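Local coordinates for iron binding protein FbpA (Mannheimia haemolytica, PDB 1Q35) that binds ferric iron and probably serves as the periplasmic carrier of a bacterial iron-uptake system, at residues 151-156 and 288-293. Numbering follows the deposited sequence.
Sequences IEHYGI and KSDTIK
A histidine-carboxylate hydrogen bond, made by His-153 of helix 141-168 and Asp-290 of an Asx turn, ties that helix to the loop between helices 279-283 and 294-298. NE2 of His-153 donates to OD1 of Asp-290 over 2.7 Å in a nearly straight bond, 171° at the hydrogen. The oxygen sits at the ring edge, close to the imidazole plane, and accepts the hydrogen bond through its syn lone pair; ring and carboxylate planes are turned 31° apart. Asp-290 has its carboxylate anti to its own N (chi1 -165°), which sends the group toward the helix to meet the ring coming the other way. The second oxygen, OD2, takes the backbone N-H of Ile-292 at 3.1 Å from above the carboxylate plane, closing the Asx turn and limiting rotation of the group that His-153 meets. The His-153 to Asp-290 bond would probably favour a positively charged imidazole, whose ring also stacks with that of His-225. Beside the polar pair, Ile-292 lays its CD1 against Glu-152, 3.6 Å from CB and nearly as close to CG, while its CB lies obliquely 4.1 Å from CE1 of His-153. The Glu-152 chain bends at its second torsion, and its carboxylate turns to Asn-300 (through OE1) and to a salt bridge with Lys-299 (through OE2), while CB and CG face the isoleucine methyl. Away from the iron-binding tyrosines, this surface contact is a helix-to-loop tie within a periplasmic binding protein fold, built on an Asx turn whose aspartate also accepts from a histidine.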
loop_
_atom_site.group_PDB
_atom_site.type_symbol
_atom_site.label_atom_id
_atom_site.label_comp_id
_atom_site.label_asym_id
_atom_site.label_seq_id
_atom_site.Cartn_x
_atom_site.Cartn_y
_atom_site.Cartn_z
ATOM N N ILE A 151 8.152 7.385 12.943
ATOM C CA ILE A 151 8.265 7.296 14.398
ATOM C C ILE A 151 9.370 6.315 14.813
ATOM O O ILE A 151 10.140 6.589 15.730
ATOM C CB ILE A 151 6.920 6.918 15.049
ATOM C CG1 ILE A 151 5.923 8.074 14.929
ATOM C CG2 ILE A 151 7.121 6.523 16.522
ATOM C CD1 ILE A 151 4.519 7.709 15.346
ATOM N N GLU A 152 9.462 5.178 14.140
ATOM C CA GLU A 152 10.540 4.228 14.433
ATOM C C GLU A 152 11.908 4.897 14.282
ATOM O O GLU A 152 12.808 4.691 15.098
ATOM C CB GLU A 152 10.443 3.003 13.517
ATOM C CG GLU A 152 11.385 1.862 13.880
ATOM C CD GLU A 152 10.925 1.023 15.060
ATOM O OE1 GLU A 152 9.981 1.417 15.778
ATOM O OE2 GLU A 152 11.525 -0.054 15.281
ATOM N N HIS A 153 12.059 5.705 13.237
ATOM C CA HIS A 153 13.336 6.337 12.930
ATOM C C HIS A 153 13.640 7.566 13.780
ATOM O O HIS A 153 14.805 7.845 14.045
ATOM C CB HIS A 153 13.388 6.755 11.457
ATOM C CG HIS A 153 13.247 5.625 10.488
ATOM N ND1 HIS A 153 13.918 4.425 10.621
ATOM C CD2 HIS A 153 12.525 5.525 9.350
ATOM C CE1 HIS A 153 13.604 3.636 9.609
ATOM N NE2 HIS A 153 12.758 4.279 8.825
ATOM N N TYR A 154 12.612 8.318 14.177
ATOM C CA TYR A 154 12.807 9.669 14.716
ATOM C C TYR A 154 12.122 9.966 16.039
ATOM O O TYR A 154 12.424 10.986 16.655
ATOM C CB TYR A 154 12.304 10.708 13.715
ATOM C CG TYR A 154 12.919 10.603 12.341
ATOM C CD1 TYR A 154 12.119 10.404 11.227
ATOM C CD2 TYR A 154 14.292 10.697 12.154
ATOM C CE1 TYR A 154 12.667 10.300 9.961
ATOM C CE2 TYR A 154 14.853 10.602 10.887
ATOM C CZ TYR A 154 14.034 10.406 9.800
ATOM O OH TYR A 154 14.566 10.316 8.540
ATOM N N GLY A 155 11.192 9.115 16.455
ATOM C CA GLY A 155 10.386 9.374 17.634
ATOM C C GLY A 155 9.200 10.288 17.362
ATOM O O GLY A 155 9.073 10.879 16.278
ATOM N N ILE A 156 8.329 10.423 18.356
ATOM C CA ILE A 156 7.066 11.131 18.144
ATOM C C ILE A 156 7.189 12.649 18.136
ATOM O O ILE A 156 6.354 13.311 17.528
ATOM C CB ILE A 156 5.945 10.676 19.119
ATOM C CG1 ILE A 156 6.229 11.088 20.570
ATOM C CG2 ILE A 156 5.723 9.180 18.983
ATOM C CD1 ILE A 156 5.036 10.866 21.473
ATOM N N LYS A 288 16.845 2.793 -3.141
ATOM C CA LYS A 288 17.177 2.285 -1.822
ATOM C C LYS A 288 15.915 2.239 -0.966
ATOM O O LYS A 288 15.345 3.280 -0.627
ATOM C CB LYS A 288 18.226 3.191 -1.181
ATOM C CG LYS A 288 18.724 2.750 0.187
ATOM C CD LYS A 288 19.695 3.774 0.792
ATOM C CE LYS A 288 19.002 5.048 1.293
ATOM N NZ LYS A 288 19.981 6.059 1.808
ATOM N N SER A 289 15.462 1.038 -0.639
ATOM C CA SER A 289 14.322 0.864 0.254
ATOM C C SER A 289 14.725 1.093 1.706
ATOM O O SER A 289 15.855 0.822 2.107
ATOM C CB SER A 289 13.729 -0.541 0.111
ATOM O OG SER A 289 13.072 -0.716 -1.133
ATOM N N ASP A 290 13.776 1.569 2.499
ATOM C CA ASP A 290 13.914 1.567 3.947
ATOM C C ASP A 290 14.137 0.122 4.385
ATOM O O ASP A 290 13.441 -0.774 3.926
ATOM C CB ASP A 290 12.632 2.135 4.569
ATOM C CG ASP A 290 12.790 2.514 6.016
ATOM O OD1 ASP A 290 11.926 3.291 6.508
ATOM O OD2 ASP A 290 13.715 2.097 6.733
ATOM N N THR A 291 15.112 -0.098 5.262
ATOM C CA THR A 291 15.396 -1.438 5.780
ATOM C C THR A 291 14.519 -1.815 6.967
ATOM O O THR A 291 14.631 -2.927 7.472
ATOM C CB THR A 291 16.880 -1.562 6.191
ATOM O OG1 THR A 291 17.211 -0.548 7.144
ATOM C CG2 THR A 291 17.805 -1.326 5.003
ATOM N N ILE A 292 13.659 -0.907 7.428
ATOM C CA ILE A 292 12.773 -1.198 8.550
ATOM C C ILE A 292 12.002 -2.503 8.305
ATOM O O ILE A 292 11.538 -2.780 7.201
ATOM C CB ILE A 292 11.804 -0.011 8.785
ATOM C CG1 ILE A 292 11.070 -0.160 10.121
ATOM C CG2 ILE A 292 10.814 0.144 7.618
ATOM C CD1 ILE A 292 10.240 1.062 10.484
ATOM N N LYS A 293 11.886 -3.316 9.343
ATOM C CA LYS A 293 11.088 -4.533 9.264
ATOM C C LYS A 293 9.606 -4.173 9.182
ATOM O O LYS A 293 9.152 -3.235 9.838
ATOM C CB LYS A 293 11.324 -5.405 10.491
ATOM C CG LYS A 293 12.646 -6.126 10.526
ATOM C CD LYS A 293 12.460 -7.616 10.823
ATOM C CE LYS A 293 11.669 -7.878 12.107
ATOM N NZ LYS A 293 10.504 -8.791 11.895
#